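Side-chain contacts in methionine gamma-lyase (Trichomonas vaginalis, PDB 1E5E), which belongs to the Cys/Met metabolism family of pyridoxal-phosphate-dependent enzymes and is built here as an assembly of four chains: residues G43-R46 with Q50-G53; L117-L122 with K359-A364; I164-V169 with V196-D201; A275-S280 with E383-F388. All blocks are in the same frame, centred on the assembly; numbering follows the deposited sequence. Where two conformers were deposited one is given.

Contact 1 of 4, residues G43-R46 with Q50-G53; sequences GGNR and QESG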
loop_
_atom_site.group_PDB
_atom_site.type_symbol
_atom_site.label_atom_id
_atom_site.label_comp_id
_atom_site.label_asym_id
_atom_site.label_seq_id
_atom_site.Cartn_x
_atom_site.Cartn_y
_atom_site.Cartn_z
ATOM N N GLY A 43 -15.001 8.965 24.689
ATOM C CA GLY A 43 -13.545 8.777 24.721
ATOM C C GLY A 43 -13.095 8.291 26.105
ATOM O O GLY A 43 -12.327 7.352 26.225
ATOM N N GLY A 44 -13.557 8.926 27.185
ATOM C CA GLY A 44 -13.185 8.570 28.559
ATOM C C GLY A 44 -13.640 7.139 28.866
ATOM O O GLY A 44 -12.918 6.354 29.473
ATOM N N ASN A 45 -14.839 6.811 28.432
ATOM C CA ASN A 45 -15.367 5.475 28.568
ATOM C C ASN A 45 -14.543 4.434 27.802
ATOM O O ASN A 45 -14.409 3.328 28.322
ATOM C CB ASN A 45 -16.806 5.388 28.054
ATOM C CG ASN A 45 -17.823 6.019 28.978
ATOM O OD1 ASN A 45 -17.501 6.465 30.074
ATOM N ND2 ASN A 45 -19.034 6.067 28.449
ATOM N N ARG A 46 -14.088 4.729 26.587
ATOM C CA ARG A 46 -13.276 3.740 25.880
ATOM C C ARG A 46 -11.954 3.585 26.624
ATOM O O ARG A 46 -11.525 2.450 26.857
ATOM C CB ARG A 46 -13.065 4.117 24.421
ATOM C CG ARG A 46 -14.320 3.943 23.573
ATOM C CD ARG A 46 -14.069 4.379 22.132
ATOM N NE ARG A 46 -15.339 4.234 21.404
ATOM C CZ ARG A 46 -15.636 4.759 20.228
ATOM N NH1 ARG A 46 -16.823 4.579 19.663
ATOM N NH2 ARG A 46 -14.663 5.415 19.581
ATOM N N GLN A 50 -14.907 0.746 29.421
ATOM C CA GLN A 50 -16.328 0.677 29.731
ATOM C C GLN A 50 -17.236 0.765 28.517
ATOM O O GLN A 50 -18.450 0.876 28.676
ATOM C CB GLN A 50 -16.659 1.864 30.641
ATOM C CG GLN A 50 -15.964 1.648 31.995
ATOM C CD GLN A 50 -16.897 2.342 32.987
ATOM O OE1 GLN A 50 -16.473 3.376 33.512
ATOM N NE2 GLN A 50 -18.078 1.722 33.102
ATOM N N GLU A 51 -16.595 1.017 27.394
ATOM C CA GLU A 51 -17.338 1.132 26.137
ATOM C C GLU A 51 -16.466 0.586 25.012
ATOM O O GLU A 51 -15.266 0.826 25.011
ATOM C CB GLU A 51 -17.695 2.594 25.875
ATOM C CG GLU A 51 -18.684 2.755 24.759
ATOM C CD GLU A 51 -19.263 4.151 24.647
ATOM O OE1 GLU A 51 -19.248 4.973 25.578
ATOM O OE2 GLU A 51 -19.759 4.383 23.535
ATOM N N SER A 52 -17.068 -0.132 24.092
ATOM C CA SER A 52 -16.378 -0.669 22.942
ATOM C C SER A 52 -16.112 0.473 21.952
ATOM O O SER A 52 -16.490 1.631 22.158
ATOM C CB SER A 52 -17.205 -1.815 22.323
ATOM O OG SER A 52 -18.389 -1.220 21.808
ATOM N N GLY A 53 -15.401 0.162 20.887
ATOM C CA GLY A 53 -15.001 1.140 19.888
ATOM C C GLY A 53 -13.483 1.354 19.968
ATOM O O GLY A 53 -12.869 1.025 20.965
HETATM O O HOH W 1 -19.064 3.531 21.055
#

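Contact 2 of 4, residues L117-L122 with K359-A364; sequences LFEHAL and KEEREA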
loop_
_atom_site.group_PDB
_atom_site.type_symbol
_atom_site.label_atom_id
_atom_site.label_comp_id
_atom_site.label_asym_id
_atom_site.label_seq_id
_atom_site.Cartn_x
_atom_site.Cartn_y
_atom_site.Cartn_z
ATOM N N LEU A 117 16.915 -14.674 22.971
ATOM C CA LEU A 117 16.016 -13.872 23.803
ATOM C C LEU A 117 15.992 -14.468 25.236
ATOM O O LEU A 117 16.165 -13.812 26.266
ATOM C CB LEU A 117 14.579 -13.889 23.234
ATOM C CG LEU A 117 13.456 -13.375 24.128
ATOM C CD1 LEU A 117 13.603 -11.880 24.456
ATOM C CD2 LEU A 117 12.063 -13.618 23.525
ATOM N N PHE A 118 15.743 -15.776 25.260
ATOM C CA PHE A 118 15.645 -16.550 26.494
ATOM C C PHE A 118 16.982 -16.604 27.240
ATOM O O PHE A 118 17.068 -16.329 28.447
ATOM C CB PHE A 118 15.054 -17.925 26.187
ATOM C CG PHE A 118 13.611 -18.147 25.812
ATOM C CD1 PHE A 118 12.761 -17.062 25.631
ATOM C CD2 PHE A 118 13.073 -19.412 25.580
ATOM C CE1 PHE A 118 11.444 -17.263 25.292
ATOM C CE2 PHE A 118 11.740 -19.642 25.212
ATOM C CZ PHE A 118 10.932 -18.518 25.064
ATOM N N GLU A 119 18.090 -16.917 26.574
ATOM C CA GLU A 119 19.362 -17.154 27.224
ATOM C C GLU A 119 20.024 -15.865 27.703
ATOM O O GLU A 119 20.590 -15.864 28.776
ATOM C CB GLU A 119 20.322 -17.918 26.296
ATOM C CG GLU A 119 21.653 -18.247 26.955
ATOM C CD GLU A 119 22.490 -19.211 26.144
ATOM O OE1 GLU A 119 22.467 -19.280 24.904
ATOM O OE2 GLU A 119 23.239 -19.990 26.767
ATOM N N HIS A 120 19.907 -14.798 26.918
ATOM C CA HIS A 120 20.546 -13.552 27.251
ATOM C C HIS A 120 19.696 -12.420 27.788
ATOM O O HIS A 120 20.043 -11.831 28.813
ATOM C CB HIS A 120 21.369 -13.069 26.032
ATOM C CG HIS A 120 22.385 -14.112 25.651
ATOM N ND1 HIS A 120 23.384 -14.459 26.543
ATOM C CD2 HIS A 120 22.581 -14.863 24.548
ATOM C CE1 HIS A 120 24.156 -15.383 26.004
ATOM N NE2 HIS A 120 23.686 -15.643 24.794
ATOM N N ALA A 121 18.572 -12.094 27.170
ATOM C CA ALA A 121 17.708 -11.016 27.621
ATOM C C ALA A 121 16.918 -11.302 28.876
ATOM O O ALA A 121 16.902 -10.540 29.837
ATOM C CB ALA A 121 16.764 -10.596 26.470
ATOM N N LEU A 122 16.191 -12.433 28.890
ATOM C CA LEU A 122 15.381 -12.791 30.053
ATOM C C LEU A 122 16.259 -12.921 31.310
ATOM O O LEU A 122 15.844 -12.433 32.358
ATOM C CB LEU A 122 14.518 -14.022 29.828
ATOM C CG LEU A 122 13.347 -14.227 28.858
ATOM C CD1 LEU A 122 12.552 -15.478 29.187
ATOM C CD2 LEU A 122 12.445 -12.994 28.805
ATOM N N LYS A 359 27.866 -22.766 19.444
ATOM C CA LYS A 359 28.078 -24.034 18.771
ATOM C C LYS A 359 27.731 -25.241 19.627
ATOM O O LYS A 359 26.970 -26.117 19.194
ATOM C CB LYS A 359 29.551 -24.086 18.293
ATOM C CG LYS A 359 29.757 -25.259 17.317
ATOM C CD LYS A 359 31.153 -25.224 16.698
ATOM C CE LYS A 359 31.186 -26.144 15.475
ATOM N NZ LYS A 359 32.512 -26.065 14.788
ATOM N N GLU A 360 28.193 -25.281 20.878
ATOM C CA GLU A 360 27.889 -26.399 21.767
ATOM C C GLU A 360 26.392 -26.522 22.049
ATOM O O GLU A 360 25.905 -27.637 22.252
ATOM C CB GLU A 360 28.648 -26.329 23.106
ATOM N N GLU A 361 25.677 -25.400 22.129
ATOM C CA GLU A 361 24.225 -25.494 22.293
ATOM C C GLU A 361 23.601 -25.975 20.988
ATOM O O GLU A 361 22.743 -26.854 21.051
ATOM C CB GLU A 361 23.634 -24.178 22.779
ATOM C CG GLU A 361 24.200 -23.843 24.167
ATOM C CD GLU A 361 23.599 -22.567 24.710
ATOM O OE1 GLU A 361 23.798 -21.493 24.130
ATOM O OE2 GLU A 361 22.884 -22.617 25.728
ATOM N N ARG A 362 24.150 -25.564 19.846
ATOM C CA ARG A 362 23.629 -26.031 18.580
ATOM C C ARG A 362 23.768 -27.560 18.470
ATOM O O ARG A 362 22.852 -28.333 18.120
ATOM C CB ARG A 362 24.313 -25.430 17.363
ATOM C CG ARG A 362 24.308 -23.918 17.206
ATOM C CD ARG A 362 24.414 -23.592 15.712
ATOM N NE ARG A 362 25.776 -23.766 15.231
ATOM C CZ ARG A 362 26.801 -22.960 15.487
ATOM N NH1 ARG A 362 26.684 -21.858 16.222
ATOM N NH2 ARG A 362 27.997 -23.250 14.984
ATOM N N GLU A 363 25.017 -27.979 18.767
ATOM C CA GLU A 363 25.354 -29.402 18.667
ATOM C C GLU A 363 24.573 -30.253 19.642
ATOM O O GLU A 363 24.027 -31.275 19.217
ATOM C CB GLU A 363 26.865 -29.619 18.762
ATOM C CG GLU A 363 27.485 -29.103 17.461
ATOM C CD GLU A 363 28.992 -29.112 17.544
ATOM O OE1 GLU A 363 29.536 -29.592 18.563
ATOM O OE2 GLU A 363 29.665 -28.686 16.593
ATOM N N ALA A 364 24.371 -29.778 20.858
ATOM C CA ALA A 364 23.555 -30.523 21.822
ATOM C C ALA A 364 22.115 -30.707 21.365
ATOM O O ALA A 364 21.484 -31.735 21.617
ATOM C CB ALA A 364 23.616 -29.809 23.170
#

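Contact 3 of 4, residues I164-V169 with V196-D201; sequences IDMERV and VDFGVD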
loop_
_atom_site.group_PDB
_atom_site.type_symbol
_atom_site.label_atom_id
_atom_site.label_comp_id
_atom_site.label_asym_id
_atom_site.label_seq_id
_atom_site.Cartn_x
_atom_site.Cartn_y
_atom_site.Cartn_z
ATOM N N ILE A 164 7.506 -33.087 19.468
ATOM C CA ILE A 164 7.339 -33.103 20.915
ATOM C C ILE A 164 5.919 -33.539 21.194
ATOM O O ILE A 164 4.990 -33.029 20.573
ATOM C CB ILE A 164 7.630 -31.755 21.560
ATOM C CG1 ILE A 164 9.122 -31.390 21.392
ATOM C CG2 ILE A 164 7.205 -31.746 23.047
ATOM C CD1 ILE A 164 9.280 -29.892 21.528
ATOM N N ASP A 165 5.753 -34.486 22.101
ATOM C CA ASP A 165 4.450 -34.927 22.568
ATOM C C ASP A 165 3.872 -33.866 23.503
ATOM O O ASP A 165 4.162 -33.787 24.692
ATOM C CB ASP A 165 4.600 -36.277 23.287
ATOM C CG ASP A 165 3.268 -36.790 23.773
ATOM O OD1 ASP A 165 2.287 -36.049 23.951
ATOM O OD2 ASP A 165 3.209 -38.008 24.026
ATOM N N MET A 166 3.020 -33.020 22.928
ATOM C CA MET A 166 2.414 -31.881 23.599
ATOM C C MET A 166 1.481 -32.273 24.740
ATOM O O MET A 166 1.538 -31.629 25.794
ATOM C CB MET A 166 1.613 -31.005 22.607
ATOM C CG MET A 166 2.517 -30.289 21.616
ATOM S SD MET A 166 1.712 -29.034 20.604
ATOM C CE MET A 166 0.758 -30.053 19.503
ATOM N N GLU A 167 0.660 -33.291 24.505
ATOM C CA GLU A 167 -0.220 -33.696 25.603
ATOM C C GLU A 167 0.586 -34.077 26.859
ATOM O O GLU A 167 0.260 -33.637 27.964
ATOM C CB GLU A 167 -1.120 -34.844 25.213
ATOM C CG GLU A 167 -2.173 -35.084 26.286
ATOM C CD GLU A 167 -3.296 -35.937 25.758
ATOM O OE1 GLU A 167 -3.301 -36.339 24.567
ATOM O OE2 GLU A 167 -4.236 -36.170 26.539
ATOM N N ARG A 168 1.675 -34.812 26.643
ATOM C CA ARG A 168 2.542 -35.213 27.721
ATOM C C ARG A 168 3.195 -34.037 28.433
ATOM O O ARG A 168 3.203 -34.027 29.669
ATOM C CB ARG A 168 3.699 -36.137 27.295
ATOM C CG ARG A 168 4.214 -36.832 28.573
ATOM C CD ARG A 168 5.190 -37.958 28.243
ATOM N NE ARG A 168 6.419 -37.361 27.700
ATOM C CZ ARG A 168 6.818 -37.714 26.466
ATOM N NH1 ARG A 168 6.120 -38.584 25.729
ATOM N NH2 ARG A 168 7.924 -37.145 26.013
ATOM N N VAL A 169 3.736 -33.105 27.643
ATOM C CA VAL A 169 4.376 -31.945 28.219
ATOM C C VAL A 169 3.332 -31.171 29.026
ATOM O O VAL A 169 3.641 -30.692 30.119
ATOM C CB VAL A 169 5.020 -31.077 27.123
ATOM C CG1 VAL A 169 5.415 -29.685 27.609
ATOM C CG2 VAL A 169 6.236 -31.775 26.494
ATOM N N VAL A 196 -3.953 -26.050 21.345
ATOM C CA VAL A 196 -4.847 -26.018 22.485
ATOM C C VAL A 196 -5.610 -27.338 22.621
ATOM O O VAL A 196 -6.013 -27.631 23.738
ATOM C CB VAL A 196 -5.889 -24.880 22.492
ATOM C CG1 VAL A 196 -5.168 -23.523 22.433
ATOM C CG2 VAL A 196 -6.872 -25.022 21.324
ATOM N N ASP A 197 -5.798 -28.122 21.553
ATOM C CA ASP A 197 -6.438 -29.403 21.599
ATOM C C ASP A 197 -5.708 -30.337 22.587
ATOM O O ASP A 197 -6.270 -31.332 23.043
ATOM C CB ASP A 197 -6.438 -30.138 20.255
ATOM C CG ASP A 197 -7.359 -29.534 19.208
ATOM O OD1 ASP A 197 -8.254 -28.754 19.580
ATOM O OD2 ASP A 197 -7.155 -29.836 18.014
ATOM N N PHE A 198 -4.406 -30.148 22.772
ATOM C CA PHE A 198 -3.544 -30.951 23.605
ATOM C C PHE A 198 -3.303 -30.404 25.003
ATOM O O PHE A 198 -2.555 -31.049 25.772
ATOM C CB PHE A 198 -2.193 -31.191 22.871
ATOM C CG PHE A 198 -2.542 -31.868 21.554
ATOM C CD1 PHE A 198 -2.745 -33.223 21.439
ATOM C CD2 PHE A 198 -2.689 -31.081 20.428
ATOM C CE1 PHE A 198 -3.084 -33.785 20.216
ATOM C CE2 PHE A 198 -3.023 -31.628 19.210
ATOM C CZ PHE A 198 -3.224 -32.987 19.090
ATOM N N GLY A 199 -3.916 -29.277 25.354
ATOM C CA GLY A 199 -3.821 -28.674 26.665
ATOM C C GLY A 199 -2.943 -27.418 26.661
ATOM O O GLY A 199 -2.673 -26.842 27.721
ATOM N N VAL A 200 -2.385 -27.019 25.517
ATOM C CA VAL A 200 -1.492 -25.843 25.466
ATOM C C VAL A 200 -2.244 -24.590 25.876
ATOM O O VAL A 200 -3.421 -24.497 25.534
ATOM C CB VAL A 200 -0.820 -25.711 24.088
ATOM C CG1 VAL A 200 -0.143 -24.364 23.847
ATOM C CG2 VAL A 200 0.220 -26.820 23.928
ATOM N N ASP A 201 -1.655 -23.607 26.574
ATOM C CA ASP A 201 -2.467 -22.454 26.993
ATOM C C ASP A 201 -2.407 -21.309 25.970
ATOM O O ASP A 201 -3.364 -20.556 25.822
ATOM C CB ASP A 201 -1.830 -22.001 28.331
ATOM C CG ASP A 201 -1.993 -23.089 29.388
ATOM O OD1 ASP A 201 -3.180 -23.365 29.673
ATOM O OD2 ASP A 201 -1.028 -23.666 29.941
#

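Contact 4 of 4, residues A275-S280 with E383-F388; sequences AEYLKS and ELIADF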
loop_
_atom_site.group_PDB
_atom_site.type_symbol
_atom_site.label_atom_id
_atom_site.label_comp_id
_atom_site.label_asym_id
_atom_site.label_seq_id
_atom_site.Cartn_x
_atom_site.Cartn_y
_atom_site.Cartn_z
ATOM N N ALA A 275 10.895 -34.994 -0.013
ATOM C CA ALA A 275 11.609 -35.649 1.083
ATOM C C ALA A 275 11.964 -37.075 0.671
ATOM O O ALA A 275 13.077 -37.488 0.952
ATOM C CB ALA A 275 10.797 -35.645 2.377
ATOM N N GLU A 276 11.046 -37.800 0.065
ATOM C CA GLU A 276 11.276 -39.153 -0.400
ATOM C C GLU A 276 12.436 -39.208 -1.391
ATOM O O GLU A 276 13.284 -40.083 -1.269
ATOM C CB GLU A 276 10.036 -39.760 -1.090
ATOM C CG GLU A 276 8.925 -40.063 -0.106
ATOM C CD GLU A 276 7.663 -40.769 -0.496
ATOM O OE1 GLU A 276 7.474 -41.308 -1.607
ATOM O OE2 GLU A 276 6.721 -40.880 0.335
ATOM N N TYR A 277 12.537 -38.218 -2.291
ATOM C CA TYR A 277 13.645 -38.199 -3.227
ATOM C C TYR A 277 14.964 -37.982 -2.505
ATOM O O TYR A 277 15.962 -38.624 -2.820
ATOM C CB TYR A 277 13.422 -37.079 -4.295
ATOM C CG TYR A 277 14.678 -36.991 -5.154
ATOM C CD1 TYR A 277 14.885 -37.932 -6.145
ATOM C CD2 TYR A 277 15.604 -35.996 -4.972
ATOM C CE1 TYR A 277 16.024 -37.895 -6.933
ATOM C CE2 TYR A 277 16.750 -35.918 -5.747
ATOM C CZ TYR A 277 16.935 -36.890 -6.710
ATOM O OH TYR A 277 18.052 -36.873 -7.474
ATOM N N LEU A 278 15.028 -37.077 -1.526
ATOM C CA LEU A 278 16.262 -36.774 -0.834
ATOM C C LEU A 278 16.768 -37.976 -0.032
ATOM O O LEU A 278 17.940 -38.312 -0.048
ATOM C CB LEU A 278 16.139 -35.588 0.123
ATOM C CG LEU A 278 15.759 -34.243 -0.525
ATOM C CD1 LEU A 278 15.467 -33.191 0.555
ATOM C CD2 LEU A 278 16.873 -33.794 -1.453
ATOM N N LYS A 279 15.802 -38.686 0.548
ATOM C CA LYS A 279 16.132 -39.812 1.392
ATOM C C LYS A 279 16.840 -40.917 0.599
ATOM O O LYS A 279 17.691 -41.637 1.130
ATOM C CB LYS A 279 14.854 -40.304 2.047
ATOM C CG LYS A 279 14.989 -41.623 2.788
ATOM C CD LYS A 279 13.590 -42.159 3.113
ATOM C CE LYS A 279 13.248 -41.848 4.553
ATOM N NZ LYS A 279 13.498 -43.021 5.456
ATOM N N SER A 280 16.517 -41.068 -0.675
ATOM C CA SER A 280 17.181 -42.176 -1.365
ATOM C C SER A 280 18.362 -41.746 -2.210
ATOM O O SER A 280 18.861 -42.552 -2.980
ATOM C CB SER A 280 16.060 -42.866 -2.138
ATOM O OG SER A 280 15.905 -42.125 -3.334
ATOM N N GLU A 383 9.995 -30.433 -11.166
ATOM C CA GLU A 383 11.045 -29.419 -11.294
ATOM C C GLU A 383 11.827 -29.259 -9.996
ATOM O O GLU A 383 13.055 -29.083 -10.084
ATOM C CB GLU A 383 10.517 -28.095 -11.827
ATOM C CG GLU A 383 10.260 -28.185 -13.333
ATOM C CD GLU A 383 9.366 -27.048 -13.810
ATOM O OE1 GLU A 383 8.450 -26.605 -13.077
ATOM O OE2 GLU A 383 9.509 -26.641 -14.981
ATOM N N LEU A 384 11.211 -29.295 -8.823
ATOM C CA LEU A 384 11.971 -29.187 -7.585
ATOM C C LEU A 384 12.965 -30.359 -7.465
ATOM O O LEU A 384 14.113 -30.213 -7.090
ATOM C CB LEU A 384 11.016 -29.204 -6.372
ATOM C CG LEU A 384 10.124 -27.956 -6.238
ATOM C CD1 LEU A 384 9.048 -28.164 -5.185
ATOM C CD2 LEU A 384 10.982 -26.736 -5.893
ATOM N N ILE A 385 12.509 -31.582 -7.668
ATOM C CA ILE A 385 13.366 -32.763 -7.549
ATOM C C ILE A 385 14.474 -32.675 -8.589
ATOM O O ILE A 385 15.615 -32.895 -8.185
ATOM C CB ILE A 385 12.563 -34.057 -7.777
ATOM C CG1 ILE A 385 11.676 -34.322 -6.547
ATOM C CG2 ILE A 385 13.511 -35.218 -8.090
ATOM C CD1 ILE A 385 10.568 -35.345 -6.771
ATOM N N ALA A 386 14.165 -32.243 -9.817
ATOM C CA ALA A 386 15.248 -32.056 -10.791
ATOM C C ALA A 386 16.263 -31.012 -10.355
ATOM O O ALA A 386 17.443 -31.150 -10.724
ATOM C CB ALA A 386 14.718 -31.715 -12.198
ATOM N N ASP A 387 15.877 -29.971 -9.585
ATOM C CA ASP A 387 16.893 -29.009 -9.153
ATOM C C ASP A 387 17.808 -29.693 -8.136
ATOM O O ASP A 387 19.031 -29.443 -8.087
ATOM C CB ASP A 387 16.205 -27.778 -8.549
ATOM C CG ASP A 387 17.098 -26.585 -8.365
ATOM O OD1 ASP A 387 18.118 -26.470 -9.088
ATOM O OD2 ASP A 387 16.809 -25.745 -7.469
ATOM N N PHE A 388 17.204 -30.510 -7.241
ATOM C CA PHE A 388 18.104 -31.214 -6.308
ATOM C C PHE A 388 18.957 -32.256 -7.036
ATOM O O PHE A 388 20.146 -32.395 -6.720
ATOM C CB PHE A 388 17.343 -31.862 -5.187
ATOM C CG PHE A 388 16.935 -30.940 -4.076
ATOM C CD1 PHE A 388 17.888 -30.387 -3.246
ATOM C CD2 PHE A 388 15.603 -30.663 -3.855
ATOM C CE1 PHE A 388 17.522 -29.564 -2.195
ATOM C CE2 PHE A 388 15.260 -29.842 -2.797
ATOM C CZ PHE A 388 16.201 -29.281 -1.969
#

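Contact 1 of 4, residues G43-R46 with Q50-G53
N45 O, near the end of helix 40-47, accepts a 2.9 Å bond from Q50 N and a weak one of 3.3 Å from E51 N, so the chain turns back against the end of the helix. N45 ND2 donates to E51 OE1 at 3.1 Å; the bond is straight (171°), lies in the amide plane and meets the oxygen nearly along its C-O bond. The amide oxygen N45 OD1 is bonded by Q41. R46 runs beside the loop with its chain extended (chi2 178°), which carries NE to S52 O at 2.9 Å. That bond is bent (138°), the oxygen standing out of the guanidinium plane. G53 CA sits 3.4 Å above one face of the same group, toward its rim. A water in the guanidinium plane takes a 2.8 Å bond from R46 NH1 and gives one of 2.7 Å to E51 OE2, linking groups whose charges do not touch directly. The bond from Q50 N back to N45 O is the six-to-one kind found at C-terminal helix caps, here at the surface; the R46 side chain is about 11 Å from a bound PPJ.

Contact 2 of 4, residues L117-L122 with K359-A364
The carboxylates of E119 and E361 come together from opposite directions, their planes turned 48° apart. The shortest approach is E119 OE1 to E361 OE1 at 2.7 Å, and E119 OE2 comes within 2.8 Å of E361 OE2. One flat neighbour lies beside the pair: the H120 ring has E119 CG 3.9 Å above one face, toward the rim. These two acids carry the whole contact, for the nearest CA atoms, those of E119 and E361, are still 10.8 Å apart. E119 bridges its share with CG anti to the backbone N (chi1 -177°) and the chain straight beyond it; E361 is likewise extended beyond CG. Two acids this close would be expected to raise each other's affinity for a proton, and H120 NE2, at 5.9 Å from E361 OE1, is near enough to influence the local field if charged. E119 also packs on F131 of strand 128-132. The arrangement is a surface meeting of two helices that are far apart in sequence: 112-124, which flanks the seven-stranded sheet of a PLP-dependent fold type I large domain, and the short helix 359-364 late in the chain.

Contact 3 of 4, residues I164-V169 with V196-D201
Strand 148-154, helix 166-174 and strand 180-184 form a beta-alpha-beta crossover of the seven-stranded sheet, and at the start of its helix M166 and E167 meet F198 and V200 of the connection to strand 202-206. M166 touches F198 twice. Its CB lies 3.8 Å from F198 CB, and its methyl carbon CE comes to 3.7 Å from F198 CD2, approaching the ring obliquely. A bend at the end of the methionine chain (chi3 -73°) turns CE to that position, while SD stays 4.3 Å from V200 CG2, a looser apolar contact. E167 adds its backbone: E167 CA points its hydrogen at F198 O across 3.5 Å, with 163° at the hydrogen. E167 CB stands near the plane of the F198 ring, at its edge.

The helix itself is fixed by D165 at the N-cap, where D165 OD1 accepts from R168 N at 3.0 Å and 168°, met from above the carboxylate plane. R168 NH1 lies 3.4 Å from D165 OD2, but the oxygen lies off the plane of the guanidinium, with no N-H aimed at it, leaving an electrostatic attraction. Outside the two segments, Q304 of helix 298-304 accepts from M166 N through its OE1, and the F198 side chain packs on both K303 and Q304. No classical hydrogen bond joins the two segments. Directly between them the contact is dispersion among thioether, methyl and ring, plus one weakly polar CH...O contact, while the directional bonds serve to shape the helix start.

Contact 4 of 4, residues A275-S280 with E383-F388
Next to F388, which packs against Y277 and L278, the D387 carboxylate is gripped by several donors: OD2 accepts from L332 N and I333 N, and OD1 from K331 N and Q390 NE2. Three of the four bonds tie helix 381-396 to the loop before strand 334-335; the fourth, from Q390, stays within the helix. The two helical segments run side by side in the same sense, their axes crossing at -23° with a closest approach of 10.3 Å. Both belong to the C-terminal part of this fold type I chain, where helix 260-279 packs on the five-stranded sheet through L278, which rests on I312 and F314 of strand 311-316. Across the interface the chief contacts are CH-pi. I385 CG2 sits 3.6 Å from the centroid of the Y277 ring and only 11° from its normal, almost squarely over the face. With CG anti to the backbone N (chi1 174°) the Y277 ring reaches out to the partner helix. A second methyl makes the reciprocal contact: L278 CD2 stands 3.9 Å above the F388 ring, displaced toward the rim, with F388 CG its nearest atom. F388 CB also approaches Y277 CE2 at 4.1 Å, obliquely. Each helix thus contributes one aromatic ring and one branched aliphatic chain. At the start of segment 383-388, E383 OE1 is bonded by T7 and T10 of the third subunit.

How the contacts relate
Contacts 1 and 2 lie at the surface, whereas 3 and 4 are partly buried, and the chemistry changes accordingly. Contact 1 relies on hydrogen bonds and a water between a helix and the loop that follows it; contact 2 joins distant elements through a single pair of like acids. Contacts 3 and 4 use apolar side chains, methionine on phenylalanine in one and methyls over ring faces in the other. Contact 2 through helix 112-124 and contact 3 through helix 166-174 both involve the seven-stranded sheet, with centres 24 Å apart, while contact 4 belongs with the five-stranded sheet. Contacts 1 and 4 sit on opposite sides of the chain's centre, 57 Å between centres. No two of the contacts touch.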